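PDB 7CPX: lovastatin nonaketide synthase, polyketide synthase component from Aspergillus terreus, which builds the nonaketide core of lovastatin as a homodimeric multidomain polyketide synthase, condensing malonyl units and reducing, dehydrating and methylating the growing chain with its partner LovC. Local coordinates for residues T1214-I1227 with D1239-F1251. The protein carries 2 engineered substitutions. Numbering follows the deposited sequence.
Sequences TAESGCEKVAFNTI and DIVVFDAEQTTLF
Phe-1243 lies against Ala-1223 and Asn-1225 on one face of an antiparallel beta hairpin, strands 1222-1230 and 1236-1243, in the predicted C-terminal hotdog fold of the dehydratase domain. The Phe-1243/Ala-1223 pair illustrates how an aromatic residue in a hydrogen-bonded position can fold back over the neighbouring strand. Phe-1243 N donates to Ala-1223 O at 2.9 Å, with an N-H...O angle of 169°. From CB, CG is set between the backbone N and the carbonyl carbon (chi1 44°), which brings the ring over the partner strand: CG and CD1 ride over the Ala-1223 carbonyl, whose carbon sits over the ring centre; CD2 and CE2 meet the Ala-1223 methyl, CE2 to CB at 3.3 Å; CZ touches both that methyl and the Asn-1225 amide, which CE1 also meets and whose plane stands 64° from the ring's. Asn-1225 OD1, at the ring edge and in plane, is hydrogen-bonded to Ser-1149 OG on the adjoining strand 1147-1152.

Toward the hairpin's turn, Asn-1225 and Val-1241 exchange two backbone hydrogen bonds, as do Ile-1227 and Asp-1239. The other face of the hairpin, with Phe-1224, Thr-1226 and Ile-1240, packs on helix 1170-1184, which holds the predicted proton donor Asp-1174. At the opposite end a classic beta bulge sets Leu-1250 and Phe-1251 both across from Val-1242. There Val-1222 splits its branches: CG2 meets Val-1242 CG1 at 3.3 Å, while CG1 meets Leu-1250 CD1 at 3.4 Å. Helix 1208-1217 joins this apolar cluster through the Thr-1214 methyl, CG2, which meets Leu-1250 CD2 tip to tip at 3.5 Å.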
ATOM      1  N   THR A1214     -16.771  16.973 -22.710  1.00 95.25           N
ATOM      2  CA  THR A1214     -18.179  17.195 -22.397  1.00 95.25           C
ATOM      3  C   THR A1214     -18.338  17.919 -21.068  1.00 95.25           C
ATOM      4  O   THR A1214     -19.175  18.819 -20.938  1.00 95.25           O
ATOM      5  CB  THR A1214     -18.932  15.866 -22.369  1.00 95.25           C
ATOM      6  OG1 THR A1214     -18.219  14.925 -21.557  1.00 95.25           O
ATOM      7  CG2 THR A1214     -19.085  15.317 -23.770  1.00 95.25           C
ATOM      8  N   ALA A1215     -17.543  17.537 -20.068  1.00 96.94           N
ATOM      9  CA  ALA A1215     -17.646  18.182 -18.764  1.00 96.94           C
ATOM     10  C   ALA A1215     -17.319  19.666 -18.859  1.00 96.94           C
ATOM     11  O   ALA A1215     -18.004  20.501 -18.258  1.00 96.94           O
ATOM     12  CB  ALA A1215     -16.721  17.492 -17.763  1.00 96.94           C
ATOM     13  N   GLU A1216     -16.276  20.015 -19.615  1.00101.35           N
ATOM     14  CA  GLU A1216     -15.871  21.409 -19.733  1.00101.35           C
ATOM     15  C   GLU A1216     -16.686  22.177 -20.764  1.00101.35           C
ATOM     16  O   GLU A1216     -16.621  23.411 -20.789  1.00101.35           O
ATOM     17  CB  GLU A1216     -14.387  21.494 -20.097  1.00101.35           C
ATOM     18  CG  GLU A1216     -14.064  20.993 -21.494  1.00101.35           C
ATOM     19  CD  GLU A1216     -12.573  20.894 -21.747  1.00101.35           C
ATOM     20  OE1 GLU A1216     -11.791  21.209 -20.826  1.00101.35           O
ATOM     21  OE2 GLU A1216     -12.182  20.501 -22.866  1.00101.35           O
ATOM     22  N   SER A1217     -17.449  21.482 -21.610  1.00102.46           N
ATOM     23  CA  SER A1217     -18.204  22.167 -22.654  1.00102.46           C
ATOM     24  C   SER A1217     -19.339  22.997 -22.074  1.00102.46           C
ATOM     25  O   SER A1217     -19.720  24.019 -22.656  1.00102.46           O
ATOM     26  CB  SER A1217     -18.755  21.147 -23.653  1.00102.46           C
ATOM     27  OG  SER A1217     -19.384  21.792 -24.746  1.00102.46           O
ATOM     28  N   GLY A1218     -19.887  22.582 -20.934  1.00101.84           N
ATOM     29  CA  GLY A1218     -21.007  23.253 -20.322  1.00101.84           C
ATOM     30  C   GLY A1218     -22.357  22.648 -20.639  1.00101.84           C
ATOM     31  O   GLY A1218     -23.323  22.911 -19.915  1.00101.84           O
ATOM     32  N   CYS A1219     -22.452  21.843 -21.701  1.00101.55           N
ATOM     33  CA  CYS A1219     -23.708  21.160 -21.991  1.00101.55           C
ATOM     34  C   CYS A1219     -24.078  20.205 -20.865  1.00101.55           C
ATOM     35  O   CYS A1219     -25.243  20.143 -20.455  1.00101.55           O
ATOM     36  CB  CYS A1219     -23.600  20.408 -23.317  1.00101.55           C
ATOM     37  SG  CYS A1219     -22.317  19.136 -23.344  1.00101.55           S
ATOM     38  N   GLU A1220     -23.096  19.461 -20.352  1.00 97.97           N
ATOM     39  CA  GLU A1220     -23.281  18.537 -19.236  1.00 97.97           C
ATOM     40  C   GLU A1220     -24.591  17.769 -19.358  1.00 97.97           C
ATOM     41  O   GLU A1220     -25.292  17.557 -18.364  1.00 97.97           O
ATOM     42  CB  GLU A1220     -23.220  19.289 -17.903  1.00 97.97           C
ATOM     43  CG  GLU A1220     -24.324  20.314 -17.685  1.00 97.97           C
ATOM     44  CD  GLU A1220     -24.185  21.042 -16.362  1.00 97.97           C
ATOM     45  OE1 GLU A1220     -23.064  21.065 -15.811  1.00 97.97           O
ATOM     46  OE2 GLU A1220     -25.195  21.590 -15.875  1.00 97.97           O
ATOM     47  N   LYS A1221     -24.924  17.348 -20.575  1.00 91.65           N
ATOM     48  CA  LYS A1221     -26.133  16.565 -20.816  1.00 91.65           C
ATOM     49  C   LYS A1221     -25.886  15.714 -22.050  1.00 91.65           C
ATOM     50  O   LYS A1221     -25.815  16.241 -23.164  1.00 91.65           O
ATOM     51  CB  LYS A1221     -27.350  17.468 -20.992  1.00 91.65           C
ATOM     52  CG  LYS A1221     -28.653  16.714 -21.159  1.00 91.65           C
ATOM     53  CD  LYS A1221     -29.859  17.587 -20.849  1.00 91.65           C
ATOM     54  CE  LYS A1221     -29.977  18.755 -21.817  1.00 91.65           C
ATOM     55  NZ  LYS A1221     -31.176  19.592 -21.532  1.00 91.65           N
ATOM     56  N   VAL A1222     -25.755  14.406 -21.852  1.00 89.40           N
ATOM     57  CA  VAL A1222     -25.313  13.492 -22.894  1.00 89.40           C
ATOM     58  C   VAL A1222     -26.351  12.395 -23.068  1.00 89.40           C
ATOM     59  O   VAL A1222     -27.024  11.987 -22.115  1.00 89.40           O
ATOM     60  CB  VAL A1222     -23.935  12.883 -22.562  1.00 89.40           C
ATOM     61  CG1 VAL A1222     -22.887  13.976 -22.426  1.00 89.40           C
ATOM     62  CG2 VAL A1222     -24.021  12.052 -21.293  1.00 89.40           C
ATOM     63  N   ALA A1223     -26.460  11.901 -24.296  1.00 89.17           N
ATOM     64  CA  ALA A1223     -27.430  10.865 -24.594  1.00 89.17           C
ATOM     65  C   ALA A1223     -26.888   9.505 -24.164  1.00 89.17           C
ATOM     66  O   ALA A1223     -25.699   9.335 -23.886  1.00 89.17           O
ATOM     67  CB  ALA A1223     -27.771  10.868 -26.080  1.00 89.17           C
ATOM     68  N   PHE A1224     -27.781   8.522 -24.117  1.00 86.75           N
ATOM     69  CA  PHE A1224     -27.414   7.191 -23.669  1.00 86.75           C
ATOM     70  C   PHE A1224     -28.351   6.166 -24.284  1.00 86.75           C
ATOM     71  O   PHE A1224     -29.526   6.447 -24.542  1.00 86.75           O
ATOM     72  CB  PHE A1224     -27.463   7.074 -22.142  1.00 86.75           C
ATOM     73  CG  PHE A1224     -28.858   7.048 -21.582  1.00 86.75           C
ATOM     74  CD1 PHE A1224     -29.542   5.854 -21.456  1.00 86.75           C
ATOM     75  CD2 PHE A1224     -29.485   8.216 -21.185  1.00 86.75           C
ATOM     76  CE1 PHE A1224     -30.823   5.822 -20.950  1.00 86.75           C
ATOM     77  CE2 PHE A1224     -30.767   8.191 -20.674  1.00 86.75           C
ATOM     78  CZ  PHE A1224     -31.438   6.990 -20.556  1.00 86.75           C
ATOM     79  N   ASN A1225     -27.807   4.974 -24.505  1.00 87.64           N
ATOM     80  CA  ASN A1225     -28.562   3.775 -24.820  1.00 87.64           C
ATOM     81  C   ASN A1225     -28.127   2.675 -23.862  1.00 87.64           C
ATOM     82  O   ASN A1225     -27.030   2.716 -23.301  1.00 87.64           O
ATOM     83  CB  ASN A1225     -28.339   3.332 -26.271  1.00 87.64           C
ATOM     84  CG  ASN A1225     -28.698   4.409 -27.271  1.00 87.64           C
ATOM     85  OD1 ASN A1225     -29.504   5.294 -26.985  1.00 87.64           O
ATOM     86  ND2 ASN A1225     -28.101   4.338 -28.454  1.00 87.64           N
ATOM     87  N   THR A1226     -28.997   1.692 -23.659  1.00 86.19           N
ATOM     88  CA  THR A1226     -28.685   0.623 -22.722  1.00 86.19           C
ATOM     89  C   THR A1226     -29.538  -0.594 -23.035  1.00 86.19           C
ATOM     90  O   THR A1226     -30.738  -0.470 -23.302  1.00 86.19           O
ATOM     91  CB  THR A1226     -28.914   1.076 -21.276  1.00 86.19           C
ATOM     92  OG1 THR A1226     -28.900  -0.063 -20.406  1.00 86.19           O
ATOM     93  CG2 THR A1226     -30.239   1.793 -21.151  1.00 86.19           C
ATOM     94  N   ILE A1227     -28.905  -1.760 -22.993  1.00 88.26           N
ATOM     95  CA  ILE A1227     -29.558  -3.046 -23.186  1.00 88.26           C
ATOM     96  C   ILE A1227     -29.591  -3.749 -21.842  1.00 88.26           C
ATOM     97  O   ILE A1227     -28.555  -3.879 -21.180  1.00 88.26           O
ATOM     98  CB  ILE A1227     -28.819  -3.916 -24.219  1.00 88.26           C
ATOM     99  CG1 ILE A1227     -28.016  -3.063 -25.208  1.00 88.26           C
ATOM    100  CG2 ILE A1227     -29.800  -4.818 -24.946  1.00 88.26           C
ATOM    101  CD1 ILE A1227     -28.844  -2.150 -26.072  1.00 88.26           C
ATOM    102  N   ASP A1239     -25.723  -3.639 -20.694  1.00 86.76           N
ATOM    103  CA  ASP A1239     -24.660  -2.980 -21.438  1.00 86.76           C
ATOM    104  C   ASP A1239     -25.086  -1.551 -21.729  1.00 86.76           C
ATOM    105  O   ASP A1239     -26.149  -1.327 -22.314  1.00 86.76           O
ATOM    106  CB  ASP A1239     -24.359  -3.720 -22.743  1.00 86.76           C
ATOM    107  CG  ASP A1239     -23.986  -5.171 -22.520  1.00 86.76           C
ATOM    108  OD1 ASP A1239     -24.021  -5.623 -21.356  1.00 86.76           O
ATOM    109  OD2 ASP A1239     -23.658  -5.861 -23.507  1.00 86.76           O
ATOM    110  N   ILE A1240     -24.254  -0.592 -21.340  1.00 83.23           N
ATOM    111  CA  ILE A1240     -24.579   0.824 -21.447  1.00 83.23           C
ATOM    112  C   ILE A1240     -23.654   1.466 -22.468  1.00 83.23           C
ATOM    113  O   ILE A1240     -22.502   1.048 -22.625  1.00 83.23           O
ATOM    114  CB  ILE A1240     -24.462   1.539 -20.088  1.00 83.23           C
ATOM    115  CG1 ILE A1240     -25.305   0.825 -19.029  1.00 83.23           C
ATOM    116  CG2 ILE A1240     -24.910   2.977 -20.220  1.00 83.23           C
ATOM    117  CD1 ILE A1240     -24.972   1.236 -17.617  1.00 83.23           C
ATOM    118  N   VAL A1241     -24.166   2.475 -23.167  1.00 86.09           N
ATOM    119  CA  VAL A1241     -23.378   3.266 -24.102  1.00 86.09           C
ATOM    120  C   VAL A1241     -23.821   4.716 -23.975  1.00 86.09           C
ATOM    121  O   VAL A1241     -24.906   5.086 -24.435  1.00 86.09           O
ATOM    122  CB  VAL A1241     -23.538   2.761 -25.547  1.00 86.09           C
ATOM    123  CG1 VAL A1241     -22.601   3.511 -26.479  1.00 86.09           C
ATOM    124  CG2 VAL A1241     -23.284   1.266 -25.626  1.00 86.09           C
ATOM    125  N   VAL A1242     -22.994   5.539 -23.341  1.00 85.89           N
ATOM    126  CA  VAL A1242     -23.264   6.960 -23.171  1.00 85.89           C
ATOM    127  C   VAL A1242     -22.458   7.716 -24.215  1.00 85.89           C
ATOM    128  O   VAL A1242     -21.263   7.460 -24.389  1.00 85.89           O
ATOM    129  CB  VAL A1242     -22.912   7.427 -21.750  1.00 85.89           C
ATOM    130  CG1 VAL A1242     -23.321   8.873 -21.537  1.00 85.89           C
ATOM    131  CG2 VAL A1242     -23.582   6.533 -20.730  1.00 85.89           C
ATOM    132  N   PHE A1243     -23.106   8.646 -24.912  1.00 88.72           N
ATOM    133  CA  PHE A1243     -22.478   9.346 -26.020  1.00 88.72           C
ATOM    134  C   PHE A1243     -22.860  10.819 -25.993  1.00 88.72           C
ATOM    135  O   PHE A1243     -23.812  11.230 -25.324  1.00 88.72           O
ATOM    136  CB  PHE A1243     -22.862   8.716 -27.366  1.00 88.72           C
ATOM    137  CG  PHE A1243     -24.322   8.380 -27.488  1.00 88.72           C
ATOM    138  CD1 PHE A1243     -24.833   7.236 -26.902  1.00 88.72           C
ATOM    139  CD2 PHE A1243     -25.177   9.193 -28.206  1.00 88.72           C
ATOM    140  CE1 PHE A1243     -26.169   6.918 -27.017  1.00 88.72           C
ATOM    141  CE2 PHE A1243     -26.516   8.879 -28.329  1.00 88.72           C
ATOM    142  CZ  PHE A1243     -27.014   7.741 -27.732  1.00 88.72           C
ATOM    143  N   ASP A1244     -22.084  11.612 -26.728  1.00 95.12           N
ATOM    144  CA  ASP A1244     -22.249  13.054 -26.764  1.00 95.12           C
ATOM    145  C   ASP A1244     -23.381  13.433 -27.718  1.00 95.12           C
ATOM    146  O   ASP A1244     -24.035  12.579 -28.324  1.00 95.12           O
ATOM    147  CB  ASP A1244     -20.938  13.718 -27.184  1.00 95.12           C
ATOM    148  CG  ASP A1244     -20.848  15.168 -26.745  1.00 95.12           C
ATOM    149  OD1 ASP A1244     -21.902  15.768 -26.449  1.00 95.12           O
ATOM    150  OD2 ASP A1244     -19.723  15.708 -26.704  1.00 95.12           O
ATOM    151  N   ALA A1245     -23.615  14.739 -27.855  1.00 98.72           N
ATOM    152  CA  ALA A1245     -24.612  15.212 -28.808  1.00 98.72           C
ATOM    153  C   ALA A1245     -24.242  14.807 -30.228  1.00 98.72           C
ATOM    154  O   ALA A1245     -25.108  14.413 -31.017  1.00 98.72           O
ATOM    155  CB  ALA A1245     -24.758  16.729 -28.702  1.00 98.72           C
ATOM    156  N   GLU A1246     -22.955  14.893 -30.571  1.00 97.12           N
ATOM    157  CA  GLU A1246     -22.486  14.441 -31.875  1.00 97.12           C
ATOM    158  C   GLU A1246     -22.476  12.923 -32.003  1.00 97.12           C
ATOM    159  O   GLU A1246     -22.043  12.412 -33.042  1.00 97.12           O
ATOM    160  CB  GLU A1246     -21.083  14.989 -32.156  1.00 97.12           C
ATOM    161  CG  GLU A1246     -20.031  14.630 -31.113  1.00 97.12           C
ATOM    162  CD  GLU A1246     -19.942  15.645 -29.989  1.00 97.12           C
ATOM    163  OE1 GLU A1246     -20.854  16.490 -29.873  1.00 97.12           O
ATOM    164  OE2 GLU A1246     -18.957  15.598 -29.223  1.00 97.12           O
ATOM    165  N   GLN A1247     -22.930  12.200 -30.980  1.00 93.26           N
ATOM    166  CA  GLN A1247     -23.074  10.749 -30.992  1.00 93.26           C
ATOM    167  C   GLN A1247     -21.746  10.025 -30.824  1.00 93.26           C
ATOM    168  O   GLN A1247     -21.649   8.833 -31.135  1.00 93.26           O
ATOM    169  CB  GLN A1247     -23.763  10.271 -32.275  1.00 93.26           C
ATOM    170  CG  GLN A1247     -24.447   8.923 -32.138  1.00 93.26           C
ATOM    171  CD  GLN A1247     -25.404   8.636 -33.276  1.00 93.26           C
ATOM    172  OE1 GLN A1247     -25.281   9.200 -34.364  1.00 93.26           O
ATOM    173  NE2 GLN A1247     -26.372   7.762 -33.028  1.00 93.26           N
ATOM    174  N   THR A1248     -20.713  10.711 -30.341  1.00 93.40           N
ATOM    175  CA  THR A1248     -19.462  10.053 -29.997  1.00 93.40           C
ATOM    176  C   THR A1248     -19.580   9.440 -28.608  1.00 93.40           C
ATOM    177  O   THR A1248     -20.065  10.085 -27.674  1.00 93.40           O
ATOM    178  CB  THR A1248     -18.299  11.043 -30.038  1.00 93.40           C
ATOM    179  OG1 THR A1248     -18.637  12.214 -29.284  1.00 93.40           O
ATOM    180  CG2 THR A1248     -17.977  11.435 -31.474  1.00 93.40           C
ATOM    181  N   THR A1249     -19.131   8.196 -28.473  1.00 89.01           N
ATOM    182  CA  THR A1249     -19.305   7.446 -27.235  1.00 89.01           C
ATOM    183  C   THR A1249     -18.292   7.927 -26.204  1.00 89.01           C
ATOM    184  O   THR A1249     -17.092   7.660 -26.328  1.00 89.01           O
ATOM    185  CB  THR A1249     -19.152   5.951 -27.491  1.00 89.01           C
ATOM    186  OG1 THR A1249     -20.073   5.540 -28.510  1.00 89.01           O
ATOM    187  CG2 THR A1249     -19.426   5.166 -26.225  1.00 89.01           C
ATOM    188  N   LEU A1250     -18.776   8.632 -25.180  1.00 90.80           N
ATOM    189  CA  LEU A1250     -17.914   9.015 -24.069  1.00 90.80           C
ATOM    190  C   LEU A1250     -17.462   7.784 -23.298  1.00 90.80           C
ATOM    191  O   LEU A1250     -16.268   7.597 -23.042  1.00 90.80           O
ATOM    192  CB  LEU A1250     -18.653   9.975 -23.140  1.00 90.80           C
ATOM    193  CG  LEU A1250     -19.436  11.112 -23.794  1.00 90.80           C
ATOM    194  CD1 LEU A1250     -20.133  11.939 -22.733  1.00 90.80           C
ATOM    195  CD2 LEU A1250     -18.524  11.980 -24.633  1.00 90.80           C
ATOM    196  N   PHE A1251     -18.411   6.933 -22.919  1.00 85.75           N
ATOM    197  CA  PHE A1251     -18.089   5.679 -22.259  1.00 85.75           C
ATOM    198  C   PHE A1251     -19.244   4.711 -22.458  1.00 85.75           C
ATOM    199  O   PHE A1251     -20.382   5.111 -22.714  1.00 85.75           O
ATOM    200  CB  PHE A1251     -17.799   5.883 -20.767  1.00 85.75           C
ATOM    201  CG  PHE A1251     -19.026   6.115 -19.933  1.00 85.75           C
ATOM    202  CD1 PHE A1251     -19.511   7.392 -19.729  1.00 85.75           C
ATOM    203  CD2 PHE A1251     -19.686   5.053 -19.342  1.00 85.75           C
ATOM    204  CE1 PHE A1251     -20.637   7.607 -18.960  1.00 85.75           C
ATOM    205  CE2 PHE A1251     -20.811   5.258 -18.573  1.00 85.75           C
ATOM    206  CZ  PHE A1251     -21.287   6.538 -18.379  1.00 85.75           C
TER